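PDB 6WIN: type 6 secretion amidase effector 2 from Salmonella typhi, which probably cleaves amide bonds in bacterial peptidoglycan as a toxin of the type 6 secretion system. Local coordinates for residues K49-G54 / L78-G83; G83-M88 / N124-Y129. All blocks are in the same frame, centred on the assembly; numbering follows the deposited sequence.

How the contacts relate
Both contacts reach the same antiparallel sheet, through strands 74-81 and 84-89, which pair side by side; G83 belongs to both. Contact 1 lies at the surface, where the loop before strand 56-59 leans on strand 74-81 through methyl groups meeting a carbonyl and an amide. Contact 2 is buried and purely apolar: I85 reaches an alanine and a tyrosine ring. Their centres are about 9 Å apart, and the strand pairing joins them directly, with L78 N 2.8 Å from W86 O and G79 O 2.9 Å from W86 N, both probable hydrogen bonds. Q80 CB also packs on I85 CG2, so the stem of the surface glutamine touches the central side chain of the buried contact.

Contact 1 of 2, residues K49-G54 / L78-G83; sequences KNIEVG and LGQDTG
I51 and V53 are the two residues of 49-54 whose side chains meet strand 74-81, I51 through CG2 and V53 through both methyls. I51 CG2 lies 3.8 Å from Q80 NE2, the two side chains running obliquely to each other. Q80 extends fully beyond CG (chi2 -179°), which carries its amide out to the loop. There the amide meets loop backbone: OE1 accepts from G47 N, and NE2 makes a weak hydrogen bond to V45 O. The methyl of I51 therefore packs beside an amide held mainly through its oxygen.

At V53 the closest approach is CG2 to L78 O, 3.3 Å, a van der Waals contact on a carbonyl. The other branch, CG1, stands opposite the backbone N (chi1 178°) and comes within 4.4 Å of L78 CD2. The backbones are nearest here as well, 4.8 Å between the CA atoms of V53 and L78, yet no hydrogen bond links the two segments. The loop thus packs against an interior strand of the sheet, at the protein surface, before G54 bonds through its backbone to F77. Across strand 74-81, L78 and G79 both face W86 of strand 84-89 in a classic beta bulge.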
ATOM      1  N   LYS A  49      -7.011   4.446  13.944  1.00 26.45           N
ATOM      2  CA  LYS A  49      -8.432   4.243  14.152  1.00 35.28           C
ATOM      3  C   LYS A  49      -9.348   5.016  13.234  1.00 33.06           C
ATOM      4  O   LYS A  49     -10.570   4.908  13.365  1.00 43.60           O
ATOM      5  N   ASN A  50      -8.797   5.789  12.296  1.00 32.90           N
ATOM      6  CA  ASN A  50      -9.577   6.673  11.442  1.00 33.16           C
ATOM      7  C   ASN A  50      -9.539   6.317   9.963  1.00 34.43           C
ATOM      8  O   ASN A  50     -10.289   6.915   9.184  1.00 38.42           O
ATOM      9  CB  ASN A  50      -9.096   8.121  11.611  1.00 30.21           C
ATOM     10  CG  ASN A  50      -9.348   8.640  13.006  1.00 43.98           C
ATOM     11  OD1 ASN A  50     -10.500   8.754  13.432  1.00 44.31           O
ATOM     12  ND2 ASN A  50      -8.274   8.930  13.742  1.00 46.92           N
ATOM     13  N   ILE A  51      -8.709   5.361   9.557  1.00 28.55           N
ATOM     14  CA  ILE A  51      -8.516   5.090   8.142  1.00 25.67           C
ATOM     15  C   ILE A  51      -9.739   4.362   7.587  1.00 29.55           C
ATOM     16  O   ILE A  51     -10.251   3.413   8.193  1.00 29.69           O
ATOM     17  CB  ILE A  51      -7.215   4.302   7.941  1.00 20.78           C
ATOM     18  CG1 ILE A  51      -7.002   3.952   6.466  1.00 21.01           C
ATOM     19  CG2 ILE A  51      -7.171   3.080   8.860  1.00 22.02           C
ATOM     20  CD1 ILE A  51      -5.618   3.410   6.185  1.00 19.19           C
ATOM     21  N   GLU A  52     -10.223   4.825   6.435  1.00 29.03           N
ATOM     22  CA  GLU A  52     -11.443   4.335   5.807  1.00 27.42           C
ATOM     23  C   GLU A  52     -11.145   3.188   4.849  1.00 21.39           C
ATOM     24  O   GLU A  52     -10.102   3.159   4.192  1.00 18.59           O
ATOM     25  CB  GLU A  52     -12.119   5.460   5.024  1.00 31.85           C
ATOM     26  CG  GLU A  52     -11.917   6.822   5.649  1.00 45.49           C
ATOM     27  CD  GLU A  52     -12.274   7.960   4.719  1.00 50.30           C
ATOM     28  OE1 GLU A  52     -13.233   7.788   3.922  1.00 49.54           O
ATOM     29  OE2 GLU A  52     -11.603   9.025   4.813  1.00 48.23           O
ATOM     30  N   VAL A  53     -12.094   2.255   4.750  1.00 27.93           N
ATOM     31  CA  VAL A  53     -12.001   1.201   3.747  1.00 28.66           C
ATOM     32  C   VAL A  53     -11.820   1.829   2.370  1.00 20.75           C
ATOM     33  O   VAL A  53     -12.541   2.760   2.004  1.00 22.46           O
ATOM     34  CB  VAL A  53     -13.257   0.309   3.790  1.00 29.94           C
ATOM     35  CG1 VAL A  53     -13.183  -0.761   2.699  1.00 21.87           C
ATOM     36  CG2 VAL A  53     -13.445  -0.304   5.195  1.00 26.42           C
ATOM     37  N   GLY A  54     -10.852   1.320   1.607  1.00 18.63           N
ATOM     38  CA  GLY A  54     -10.537   1.834   0.289  1.00 17.35           C
ATOM     39  C   GLY A  54      -9.444   2.888   0.238  1.00 20.45           C
ATOM     40  O   GLY A  54      -9.063   3.310  -0.862  1.00 16.46           O
ATOM     41  N   LEU A  78      -8.333  -2.410   3.450  1.00 15.52           N
ATOM     42  CA  LEU A  78      -9.663  -2.981   3.676  1.00 18.17           C
ATOM     43  C   LEU A  78     -10.086  -3.003   5.138  1.00 21.42           C
ATOM     44  O   LEU A  78     -11.253  -2.753   5.431  1.00 23.73           O
ATOM     45  CB  LEU A  78      -9.754  -4.414   3.118  1.00 15.32           C
ATOM     46  CG  LEU A  78      -9.599  -4.641   1.614  1.00 21.72           C
ATOM     47  CD1 LEU A  78      -9.734  -6.135   1.291  1.00 19.07           C
ATOM     48  CD2 LEU A  78     -10.587  -3.806   0.797  1.00 21.04           C
ATOM     49  N   GLY A  79      -9.182  -3.309   6.062  1.00 21.04           N
ATOM     50  CA  GLY A  79      -9.529  -3.399   7.471  1.00 15.06           C
ATOM     51  C   GLY A  79      -8.312  -3.820   8.266  1.00 18.33           C
ATOM     52  O   GLY A  79      -7.236  -4.067   7.711  1.00 17.27           O
ATOM     53  N   GLN A  80      -8.484  -3.901   9.587  1.00 20.61           N
ATOM     54  CA  GLN A  80      -7.362  -4.296  10.433  1.00 19.30           C
ATOM     55  C   GLN A  80      -7.855  -4.884  11.749  1.00 19.57           C
ATOM     56  O   GLN A  80      -8.995  -4.670  12.172  1.00 15.84           O
ATOM     57  CB  GLN A  80      -6.410  -3.117  10.699  1.00 20.05           C
ATOM     58  CG  GLN A  80      -6.962  -2.024  11.611  1.00 17.69           C
ATOM     59  CD  GLN A  80      -5.976  -0.880  11.804  1.00 26.44           C
ATOM     60  OE1 GLN A  80      -4.884  -1.071  12.351  1.00 22.47           O
ATOM     61  NE2 GLN A  80      -6.348   0.315  11.337  1.00 24.08           N
ATOM     62  N   ASP A  81      -6.964  -5.639  12.386  1.00 18.59           N
ATOM     63  CA  ASP A  81      -7.200  -6.225  13.697  1.00 25.49           C
ATOM     64  C   ASP A  81      -5.886  -6.166  14.480  1.00 22.46           C
ATOM     65  O   ASP A  81      -4.908  -5.554  14.038  1.00 22.12           O
ATOM     66  CB  ASP A  81      -7.748  -7.655  13.555  1.00 23.16           C
ATOM     67  CG  ASP A  81      -6.889  -8.520  12.665  1.00 19.62           C
ATOM     68  OD1 ASP A  81      -5.725  -8.790  13.024  1.00 17.98           O
ATOM     69  OD2 ASP A  81      -7.377  -8.938  11.596  1.00 19.34           O
ATOM     70  N   THR A  82      -5.844  -6.840  15.638  1.00 20.17           N
ATOM     71  CA  THR A  82      -4.658  -6.769  16.488  1.00 25.48           C
ATOM     72  C   THR A  82      -3.452  -7.468  15.867  1.00 25.40           C
ATOM     73  O   THR A  82      -2.322  -7.224  16.302  1.00 25.51           O
ATOM     74  CB  THR A  82      -4.945  -7.357  17.881  1.00 24.57           C
ATOM     75  OG1 THR A  82      -5.271  -8.746  17.766  1.00 29.41           O
ATOM     76  CG2 THR A  82      -6.104  -6.643  18.548  1.00 23.29           C
ATOM     77  N   GLY A  83      -3.654  -8.303  14.850  1.00 21.59           N
ATOM     78  CA  GLY A  83      -2.546  -9.017  14.249  1.00 20.29           C
ATOM     79  C   GLY A  83      -2.075  -8.548  12.882  1.00 20.51           C
ATOM     80  O   GLY A  83      -1.060  -9.042  12.384  1.00 19.58           O
TER

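Contact 2 of 2, residues G83-M88 / N124-Y129; sequences GGIWVM and NNAEAY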
ATOM      1  N   GLY A  83      -3.654  -8.303  14.850  1.00 21.59           N
ATOM      2  CA  GLY A  83      -2.546  -9.017  14.249  1.00 20.29           C
ATOM      3  C   GLY A  83      -2.075  -8.548  12.882  1.00 20.51           C
ATOM      4  O   GLY A  83      -1.060  -9.042  12.384  1.00 19.58           O
ATOM      5  N   GLY A  84      -2.777  -7.621  12.247  1.00 19.20           N
ATOM      6  CA  GLY A  84      -2.340  -7.155  10.948  1.00 18.76           C
ATOM      7  C   GLY A  84      -3.444  -6.408  10.226  1.00 18.34           C
ATOM      8  O   GLY A  84      -4.450  -6.023  10.819  1.00 16.37           O
ATOM      9  N   ILE A  85      -3.227  -6.215   8.920  1.00 18.61           N
ATOM     10  CA  ILE A  85      -4.168  -5.493   8.067  1.00 18.85           C
ATOM     11  C   ILE A  85      -4.569  -6.364   6.882  1.00 18.98           C
ATOM     12  O   ILE A  85      -3.788  -7.181   6.381  1.00 20.21           O
ATOM     13  CB  ILE A  85      -3.589  -4.152   7.560  1.00 19.44           C
ATOM     14  CG1 ILE A  85      -2.305  -4.393   6.761  1.00 21.95           C
ATOM     15  CG2 ILE A  85      -3.317  -3.204   8.706  1.00 18.60           C
ATOM     16  CD1 ILE A  85      -1.757  -3.138   6.079  1.00 20.72           C
ATOM     17  N   TRP A  86      -5.798  -6.175   6.429  1.00 21.09           N
ATOM     18  CA  TRP A  86      -6.279  -6.756   5.182  1.00 20.97           C
ATOM     19  C   TRP A  86      -6.211  -5.692   4.088  1.00 17.67           C
ATOM     20  O   TRP A  86      -6.709  -4.582   4.281  1.00 17.51           O
ATOM     21  CB  TRP A  86      -7.712  -7.256   5.348  1.00 21.31           C
ATOM     22  CG  TRP A  86      -7.819  -8.583   6.029  1.00 18.99           C
ATOM     23  CD1 TRP A  86      -8.093  -8.811   7.350  1.00 22.65           C
ATOM     24  CD2 TRP A  86      -7.667  -9.865   5.422  1.00 18.08           C
ATOM     25  NE1 TRP A  86      -8.124 -10.162   7.597  1.00 23.17           N
ATOM     26  CE2 TRP A  86      -7.861 -10.832   6.432  1.00 19.97           C
ATOM     27  CE3 TRP A  86      -7.392 -10.295   4.118  1.00 22.00           C
ATOM     28  CZ2 TRP A  86      -7.780 -12.201   6.180  1.00 18.95           C
ATOM     29  CZ3 TRP A  86      -7.313 -11.661   3.870  1.00 23.95           C
ATOM     30  CH2 TRP A  86      -7.507 -12.593   4.897  1.00 19.40           C
ATOM     31  N   VAL A  87      -5.569  -6.020   2.959  1.00 17.62           N
ATOM     32  CA  VAL A  87      -5.471  -5.110   1.821  1.00 17.35           C
ATOM     33  C   VAL A  87      -6.020  -5.789   0.570  1.00 22.10           C
ATOM     34  O   VAL A  87      -6.176  -7.008   0.509  1.00 17.24           O
ATOM     35  CB  VAL A  87      -4.023  -4.629   1.563  1.00 20.44           C
ATOM     36  CG1 VAL A  87      -3.387  -4.074   2.844  1.00 14.38           C
ATOM     37  CG2 VAL A  87      -3.178  -5.756   0.967  1.00 17.41           C
HETATM   38  N   MSE A  88      -6.311  -4.970  -0.438  1.00 17.32           N
HETATM   39  CA  MSE A  88      -6.635  -5.421  -1.792  1.00 14.39           C
HETATM   40  C   MSE A  88      -5.508  -5.016  -2.751  1.00 17.94           C
HETATM   41  O   MSE A  88      -5.167  -3.818  -2.847  1.00 20.80           O
HETATM   42  CB  MSE A  88      -7.982  -4.818  -2.222  1.00 16.29           C
HETATM   43  CG  MSE A  88      -8.527  -5.282  -3.573  1.00 14.97           C
HETATM   44 SE   MSE A  88      -9.218  -7.102  -3.451  1.00 19.49          SE
HETATM   45  CE  MSE A  88     -10.916  -6.800  -2.365  1.00  8.56           C
ATOM     46  N   ASN A 124       5.470  -7.366   3.320  1.00 18.96           N
ATOM     47  CA  ASN A 124       4.690  -8.248   4.186  1.00 20.12           C
ATOM     48  C   ASN A 124       4.732  -7.794   5.644  1.00 21.78           C
ATOM     49  O   ASN A 124       4.504  -8.600   6.557  1.00 16.31           O
ATOM     50  CB  ASN A 124       5.189  -9.690   4.052  1.00 20.92           C
ATOM     51  CG  ASN A 124       5.095 -10.200   2.627  1.00 22.31           C
ATOM     52  OD1 ASN A 124       4.102  -9.974   1.952  1.00 24.49           O
ATOM     53  ND2 ASN A 124       6.138 -10.867   2.156  1.00 24.69           N
ATOM     54  N   ASN A 125       5.000  -6.505   5.869  1.00 17.47           N
ATOM     55  CA  ASN A 125       5.157  -5.894   7.187  1.00 19.00           C
ATOM     56  C   ASN A 125       4.077  -4.832   7.348  1.00 15.66           C
ATOM     57  O   ASN A 125       4.171  -3.759   6.742  1.00 17.54           O
ATOM     58  CB  ASN A 125       6.554  -5.277   7.320  1.00 19.70           C
ATOM     59  CG  ASN A 125       6.896  -4.877   8.735  1.00 18.04           C
ATOM     60  OD1 ASN A 125       6.034  -4.458   9.509  1.00 17.25           O
ATOM     61  ND2 ASN A 125       8.172  -5.018   9.088  1.00 18.20           N
ATOM     62  N   ALA A 126       3.077  -5.108   8.193  1.00 13.91           N
ATOM     63  CA  ALA A 126       1.970  -4.172   8.373  1.00 15.67           C
ATOM     64  C   ALA A 126       2.428  -2.791   8.823  1.00 17.80           C
ATOM     65  O   ALA A 126       1.726  -1.806   8.576  1.00 15.05           O
ATOM     66  CB  ALA A 126       0.967  -4.716   9.385  1.00 20.69           C
ATOM     67  N   GLU A 127       3.567  -2.697   9.515  1.00 17.03           N
ATOM     68  CA  GLU A 127       4.044  -1.417  10.034  1.00 14.98           C
ATOM     69  C   GLU A 127       4.711  -0.553   8.968  1.00 18.34           C
ATOM     70  O   GLU A 127       4.937   0.639   9.212  1.00 16.96           O
ATOM     71  CB  GLU A 127       5.017  -1.660  11.198  1.00 20.89           C
ATOM     72  CG  GLU A 127       4.353  -2.283  12.434  1.00 18.11           C
ATOM     73  CD  GLU A 127       5.288  -2.359  13.630  1.00 23.66           C
ATOM     74  OE1 GLU A 127       5.786  -3.463  13.917  1.00 23.24           O
ATOM     75  OE2 GLU A 127       5.527  -1.313  14.274  1.00 24.97           O
ATOM     76  N   ALA A 128       5.012  -1.115   7.795  1.00 16.41           N
ATOM     77  CA  ALA A 128       5.618  -0.347   6.716  1.00 19.25           C
ATOM     78  C   ALA A 128       4.605   0.466   5.915  1.00 18.60           C
ATOM     79  O   ALA A 128       5.009   1.249   5.046  1.00 17.99           O
ATOM     80  CB  ALA A 128       6.377  -1.284   5.773  1.00 20.32           C
ATOM     81  N   TYR A 129       3.316   0.337   6.199  1.00 19.41           N
ATOM     82  CA  TYR A 129       2.286   0.904   5.342  1.00 17.29           C
ATOM     83  C   TYR A 129       1.772   2.223   5.896  1.00 16.43           C
ATOM     84  O   TYR A 129       1.437   2.329   7.080  1.00 15.77           O
ATOM     85  CB  TYR A 129       1.134  -0.083   5.152  1.00 15.26           C
ATOM     86  CG  TYR A 129       1.533  -1.160   4.185  1.00 19.78           C
ATOM     87  CD1 TYR A 129       2.212  -2.307   4.622  1.00 13.73           C
ATOM     88  CD2 TYR A 129       1.280  -1.017   2.825  1.00 16.53           C
ATOM     89  CE1 TYR A 129       2.611  -3.281   3.727  1.00 15.66           C
ATOM     90  CE2 TYR A 129       1.663  -1.982   1.921  1.00 18.42           C
ATOM     91  CZ  TYR A 129       2.326  -3.115   2.372  1.00 19.97           C
ATOM     92  OH  TYR A 129       2.711  -4.054   1.451  1.00 19.01           O
TER
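I85 has CG1 between its backbone N and carbonyl carbon (chi1 59°), and its chain then runs extended to CD1 (chi2 173°). Those two torsions give one side chain two separate points of contact with 124-129: CG1 lies 4.2 Å from A126 CB, and CD1 reaches 4.3 Å from Y129 CG. The methyl comes obliquely to the tyrosine ring, near the atom where the ring joins its CB. Both distances are those of ordinary van der Waals packing, and no hydrogen bond crosses between the segments.

A126 also meets the strand backbone, its CB 4.4 Å from G84 CA. The CA atoms of G84 and A126 are 5.8 Å apart, the nearest pair across the contact, so the small alanine sits close over the start of strand 84-89.

The turn presenting A126 is fixed from within. N125 OD1 accepts from E127 N at 3.0 Å, forming an Asx turn, with the donor tilted 23° from the carbonyl plane; N125 O takes a second bond from A128 N. The amide nitrogen of N125 is held in turn by the carbonyls of I120 and G111. On the outer side of the turn, the carboxylate of E127 makes a salt bridge to K107 and a hydrogen bond to S112. The hydroxyl of Y129 is tied to S123 O, which probably helps to set the ring's position.

I57 and I105 touch both I85 and Y129, so these side chains form one apolar cluster with residues of strands 56-59 and 101-106. The arrangement is a hydrophobic core on one face of an antiparallel sheet, with A126, carried on the Asx turn just before strand 129-133, packed against I85 and G84.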